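PDB 2HHG: rhodanese-like domain-containing protein from Rhodopseudomonas palustris, which is of unknown function but may act as a sulfurtransferase that passes sulfur from thiosulfate to cyanide. Local coordinates for residues A[68-71]-A[77-80]; A[59-64]-A[81-86]. One frame throughout, in Å; residues are numbered along the deposited sequence.

Interaction 1: A[68-71]-A[77-80]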
loop_
_atom_site.group_PDB
_atom_site.type_symbol
_atom_site.label_atom_id
_atom_site.label_comp_id
_atom_site.label_asym_id
_atom_site.label_seq_id
_atom_site.Cartn_x
_atom_site.Cartn_y
_atom_site.Cartn_z
ATOM N N LEU A 68 4.047 -9.293 2.067
ATOM C CA LEU A 68 3.578 -8.426 3.145
ATOM C C LEU A 68 3.359 -9.146 4.471
ATOM O O LEU A 68 3.876 -8.722 5.510
ATOM C CB LEU A 68 2.294 -7.720 2.716
ATOM C CG LEU A 68 1.786 -6.582 3.595
ATOM C CD1 LEU A 68 2.791 -5.428 3.613
ATOM C CD2 LEU A 68 0.420 -6.119 3.114
ATOM N N GLU A 69 2.606 -10.240 4.436
ATOM C CA GLU A 69 2.257 -10.945 5.670
ATOM C C GLU A 69 3.495 -11.460 6.385
ATOM O O GLU A 69 3.564 -11.450 7.617
ATOM C CB GLU A 69 1.296 -12.104 5.385
ATOM C CG GLU A 69 -0.014 -11.687 4.709
ATOM C CD GLU A 69 0.025 -11.712 3.182
ATOM O OE1 GLU A 69 1.107 -11.555 2.587
ATOM O OE2 GLU A 69 -1.049 -11.879 2.574
ATOM N N PHE A 70 4.471 -11.899 5.591
ATOM C CA PHE A 70 5.713 -12.474 6.089
ATOM C C PHE A 70 6.645 -11.448 6.703
ATOM O O PHE A 70 7.470 -11.794 7.550
ATOM C CB PHE A 70 6.396 -13.244 4.962
ATOM C CG PHE A 70 5.570 -14.382 4.483
ATOM C CD1 PHE A 70 5.642 -15.612 5.118
ATOM C CD2 PHE A 70 4.648 -14.203 3.465
ATOM C CE1 PHE A 70 4.827 -16.659 4.722
ATOM C CE2 PHE A 70 3.829 -15.243 3.067
ATOM C CZ PHE A 70 3.925 -16.474 3.686
ATOM N N TRP A 71 6.522 -10.194 6.278
ATOM C CA TRP A 71 7.321 -9.117 6.854
ATOM C C TRP A 71 6.594 -8.427 8.009
ATOM O O TRP A 71 7.238 -7.931 8.928
ATOM C CB TRP A 71 7.724 -8.116 5.769
ATOM C CG TRP A 71 8.780 -8.628 4.819
ATOM C CD1 TRP A 71 9.153 -9.931 4.603
ATOM C CD2 TRP A 71 9.584 -7.834 3.946
ATOM N NE1 TRP A 71 10.153 -9.991 3.659
ATOM C CE2 TRP A 71 10.429 -8.716 3.238
ATOM C CE3 TRP A 71 9.687 -6.459 3.704
ATOM C CZ2 TRP A 71 11.355 -8.265 2.301
ATOM C CZ3 TRP A 71 10.602 -6.017 2.764
ATOM C CH2 TRP A 71 11.427 -6.918 2.080
ATOM N N PRO A 77 9.595 -15.855 10.471
ATOM C CA PRO A 77 11.051 -15.855 10.361
ATOM C C PRO A 77 11.591 -14.652 9.575
ATOM O O PRO A 77 12.759 -14.293 9.715
ATOM C CB PRO A 77 11.344 -17.160 9.609
ATOM C CG PRO A 77 10.173 -18.026 9.889
ATOM C CD PRO A 77 9.005 -17.096 9.937
ATOM N N TYR A 78 10.725 -14.019 8.784
ATOM C CA TYR A 78 11.120 -12.950 7.865
ATOM C C TYR A 78 10.613 -11.571 8.312
ATOM O O TYR A 78 10.640 -10.604 7.541
ATOM C CB TYR A 78 10.652 -13.312 6.445
ATOM C CG TYR A 78 10.800 -14.800 6.163
ATOM C CD1 TYR A 78 12.032 -15.341 5.798
ATOM C CD2 TYR A 78 9.718 -15.670 6.306
ATOM C CE1 TYR A 78 12.178 -16.712 5.563
ATOM C CE2 TYR A 78 9.854 -17.042 6.074
ATOM C CZ TYR A 78 11.086 -17.551 5.703
ATOM O OH TYR A 78 11.220 -18.903 5.471
ATOM N N ALA A 79 10.179 -11.494 9.572
ATOM C CA ALA A 79 9.642 -10.270 10.167
ATOM C C ALA A 79 10.566 -9.073 10.003
ATOM O O ALA A 79 11.790 -9.187 10.162
ATOM C CB ALA A 79 9.352 -10.489 11.636
ATOM N N LYS A 80 9.979 -7.920 9.701
ATOM C CA LYS A 80 10.732 -6.677 9.615
ATOM C C LYS A 80 10.243 -5.764 10.726
ATOM O O LYS A 80 9.038 -5.509 10.832
ATOM C CB LYS A 80 10.545 -6.020 8.252
ATOM C CG LYS A 80 10.967 -6.891 7.087
ATOM C CD LYS A 80 12.464 -7.145 7.066
ATOM C CE LYS A 80 12.836 -7.978 5.846
ATOM N NZ LYS A 80 12.628 -9.430 6.043
#
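K80 lies across one face of the W71 indole and meets both its rings. K80 NZ stands 3.6 Å from the centroid of the W71 five-membered ring, 17° off the normal, a cation-pi contact over the face. K80 CE rests on the same face, 3.7 Å from the centroid of the W71 six-membered ring, a CH-pi contact, while K80 CG packs against the W71 CG-CD2 bond. Bends at chi2 (-67°) and chi4 (-82°) fold the lysine chain back so that both CE and NZ reach the indole. The hydrogen bonds tie down both ends of this residue: K80 N donates to W71 O at 2.8 Å, almost straight and on a lone pair in the carbonyl plane, and K80 NZ donates to Y78 O at 2.8 Å from above that carbonyl's plane. Apolar contact is lighter, with W71 CD1 4.1 Å from Y78 CB and F70 CD1 4.2 Å from Y78 CD2. With an alanine at W71 the backbone bond could stay, but CE and NZ of K80 would probably lose the ring face they rest on. At this surface site, helix 68-72 thus holds the following loop through one backbone bond and a positive charge shared between a pi face and a carbonyl oxygen.

Interaction 2: A[59-64]-A[81-86]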
loop_
_atom_site.group_PDB
_atom_site.type_symbol
_atom_site.label_atom_id
_atom_site.label_comp_id
_atom_site.label_asym_id
_atom_site.label_seq_id
_atom_site.Cartn_x
_atom_site.Cartn_y
_atom_site.Cartn_z
ATOM N N GLY A 59 11.660 8.252 0.477
ATOM C CA GLY A 59 11.623 7.782 1.849
ATOM C C GLY A 59 10.677 6.615 2.078
ATOM O O GLY A 59 10.544 6.149 3.207
ATOM N N SER A 60 10.017 6.136 1.022
ATOM C CA SER A 60 9.115 4.992 1.162
ATOM C C SER A 60 9.884 3.702 1.434
ATOM O O SER A 60 11.054 3.571 1.070
ATOM C CB SER A 60 8.227 4.839 -0.072
ATOM O OG SER A 60 9.002 4.591 -1.222
ATOM N N PHE A 61 9.205 2.763 2.083
ATOM C CA PHE A 61 9.756 1.458 2.393
ATOM C C PHE A 61 9.188 0.438 1.409
ATOM O O PHE A 61 7.968 0.328 1.256
ATOM C CB PHE A 61 9.404 1.083 3.837
ATOM C CG PHE A 61 9.934 -0.258 4.261
ATOM C CD1 PHE A 61 11.278 -0.415 4.578
ATOM C CD2 PHE A 61 9.092 -1.366 4.340
ATOM C CE1 PHE A 61 11.778 -1.660 4.960
ATOM C CE2 PHE A 61 9.590 -2.618 4.728
ATOM C CZ PHE A 61 10.933 -2.759 5.033
ATOM N N SER A 62 10.065 -0.299 0.733
ATOM C CA SER A 62 9.629 -1.278 -0.261
ATOM C C SER A 62 9.356 -2.630 0.367
ATOM O O SER A 62 10.247 -3.252 0.938
ATOM C CB SER A 62 10.672 -1.433 -1.377
ATOM O OG SER A 62 10.403 -2.564 -2.201
ATOM N N CYS A 63 8.114 -3.077 0.243
ATOM C CA CYS A 63 7.750 -4.441 0.588
ATOM C C CYS A 63 6.737 -4.886 -0.440
ATOM O O CYS A 63 5.616 -4.382 -0.472
ATOM C CB CYS A 63 7.143 -4.551 1.992
ATOM S SG CYS A 63 6.649 -6.250 2.408
ATOM N N THR A 64 7.134 -5.808 -1.308
ATOM C CA THR A 64 6.210 -6.252 -2.351
ATOM C C THR A 64 4.958 -6.861 -1.718
ATOM O O THR A 64 5.010 -7.450 -0.632
ATOM C CB THR A 64 6.851 -7.237 -3.345
ATOM O OG1 THR A 64 7.218 -8.443 -2.663
ATOM C CG2 THR A 64 8.078 -6.627 -4.021
ATOM N N PRO A 81 11.168 -5.280 11.577
ATOM C CA PRO A 81 10.784 -4.486 12.743
ATOM C C PRO A 81 10.049 -3.192 12.439
ATOM O O PRO A 81 9.340 -2.690 13.313
ATOM C CB PRO A 81 12.119 -4.180 13.427
ATOM C CG PRO A 81 13.069 -5.159 12.902
ATOM C CD PRO A 81 12.623 -5.513 11.529
ATOM N N ILE A 82 10.210 -2.651 11.232
ATOM C CA ILE A 82 9.489 -1.436 10.845
ATOM C C ILE A 82 7.968 -1.602 10.997
ATOM O O ILE A 82 7.274 -0.653 11.353
ATOM C CB ILE A 82 9.876 -0.952 9.417
ATOM C CG1 ILE A 82 9.372 0.476 9.167
ATOM C CG2 ILE A 82 9.383 -1.920 8.329
ATOM C CD1 ILE A 82 9.978 1.125 7.934
ATOM N N PHE A 83 7.465 -2.814 10.766
ATOM C CA PHE A 83 6.031 -3.075 10.865
ATOM C C PHE A 83 5.528 -3.208 12.300
ATOM O O PHE A 83 4.334 -3.379 12.519
ATOM C CB PHE A 83 5.646 -4.306 10.044
ATOM C CG PHE A 83 5.624 -4.055 8.569
ATOM C CD1 PHE A 83 4.742 -3.119 8.023
ATOM C CD2 PHE A 83 6.482 -4.748 7.718
ATOM C CE1 PHE A 83 4.716 -2.883 6.654
ATOM C CE2 PHE A 83 6.456 -4.517 6.346
ATOM C CZ PHE A 83 5.578 -3.581 5.818
ATOM N N GLN A 84 6.436 -3.141 13.267
ATOM C CA GLN A 84 6.048 -3.164 14.674
ATOM C C GLN A 84 5.936 -1.756 15.259
ATOM O O GLN A 84 5.497 -1.584 16.398
ATOM C CB GLN A 84 7.029 -4.018 15.478
ATOM C CG GLN A 84 6.724 -5.510 15.392
ATOM C CD GLN A 84 5.561 -5.908 16.273
ATOM O OE1 GLN A 84 4.457 -6.175 15.792
ATOM N NE2 GLN A 84 5.799 -5.945 17.576
ATOM N N GLU A 85 6.313 -0.751 14.474
ATOM C CA GLU A 85 6.335 0.633 14.946
ATOM C C GLU A 85 4.941 1.199 15.162
ATOM O O GLU A 85 3.993 0.848 14.459
ATOM C CB GLU A 85 7.135 1.515 13.989
ATOM C CG GLU A 85 8.615 1.160 13.985
ATOM C CD GLU A 85 9.453 2.032 13.078
ATOM O OE1 GLU A 85 8.931 3.015 12.515
ATOM O OE2 GLU A 85 10.650 1.715 12.923
ATOM N N ASP A 86 4.846 2.089 16.146
ATOM C CA ASP A 86 3.606 2.733 16.542
ATOM C C ASP A 86 3.319 3.913 15.607
ATOM O O ASP A 86 3.408 5.080 16.004
ATOM C CB ASP A 86 3.743 3.185 18.005
ATOM C CG ASP A 86 2.501 3.878 18.537
ATOM O OD1 ASP A 86 1.379 3.465 18.180
ATOM O OD2 ASP A 86 2.658 4.836 19.326
#
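In this rhodanese-like alpha/beta fold, the edge strand 61-62 of the parallel sheet meets the short 3-10 turn 81-84 that precedes strand 88-92, and the contact is wholly between side chains. I82 and F83 share it from the turn. I82 CG2 sits over one face of the F61 ring, displaced from the ring centre, 3.9 Å from the centroid in a CH-pi contact, and I82 CD1 reaches back toward the root of the same ring, 3.9 Å from F61 CG. With F61 CG anti to the backbone N (chi1 -180°), the ring extends toward the turn, and F61 and I82 run antiparallel alongside one another. F61 also turns its edge to the face of F83: the centroids of the two rings are 5.9 Å apart and the planes stand at 83°, an offset edge-to-face pair. I82 CG2 lies over a face of F83 as well, toward its rim, so this one methyl fills the angle between the two rings. From strand 40-44, V41 touches I82 and V43 touches F83, and W71 touches both phenylalanines. C63 SG makes an oblique sulfur-aromatic contact, 5.5 Å from the F83 centroid, while C63 CB lies at the ring edge, 4.2 Å from F83 CZ.

The two interactions have centres about 10 Å apart, in the same flank of the molecule and within one rhodanese-like domain. Along the chain, 59-64 comes first with edge strand 61-62, then 68-71 on helix 68-72, then the adjoining 77-80 and 81-86, which lead toward strand 88-92. Interaction 1 therefore closes a short loop within the longer excursion that interaction 2 closes. W71 joins them directly: W71 CE3 is 3.3 Å from C63 SG, and W71 O is 3.5 Å from F83 CD2. Strand, helix and returning loop thus pack as one unit, with a charged outer contact at the surface and an apolar, partly buried one nearer the sheet.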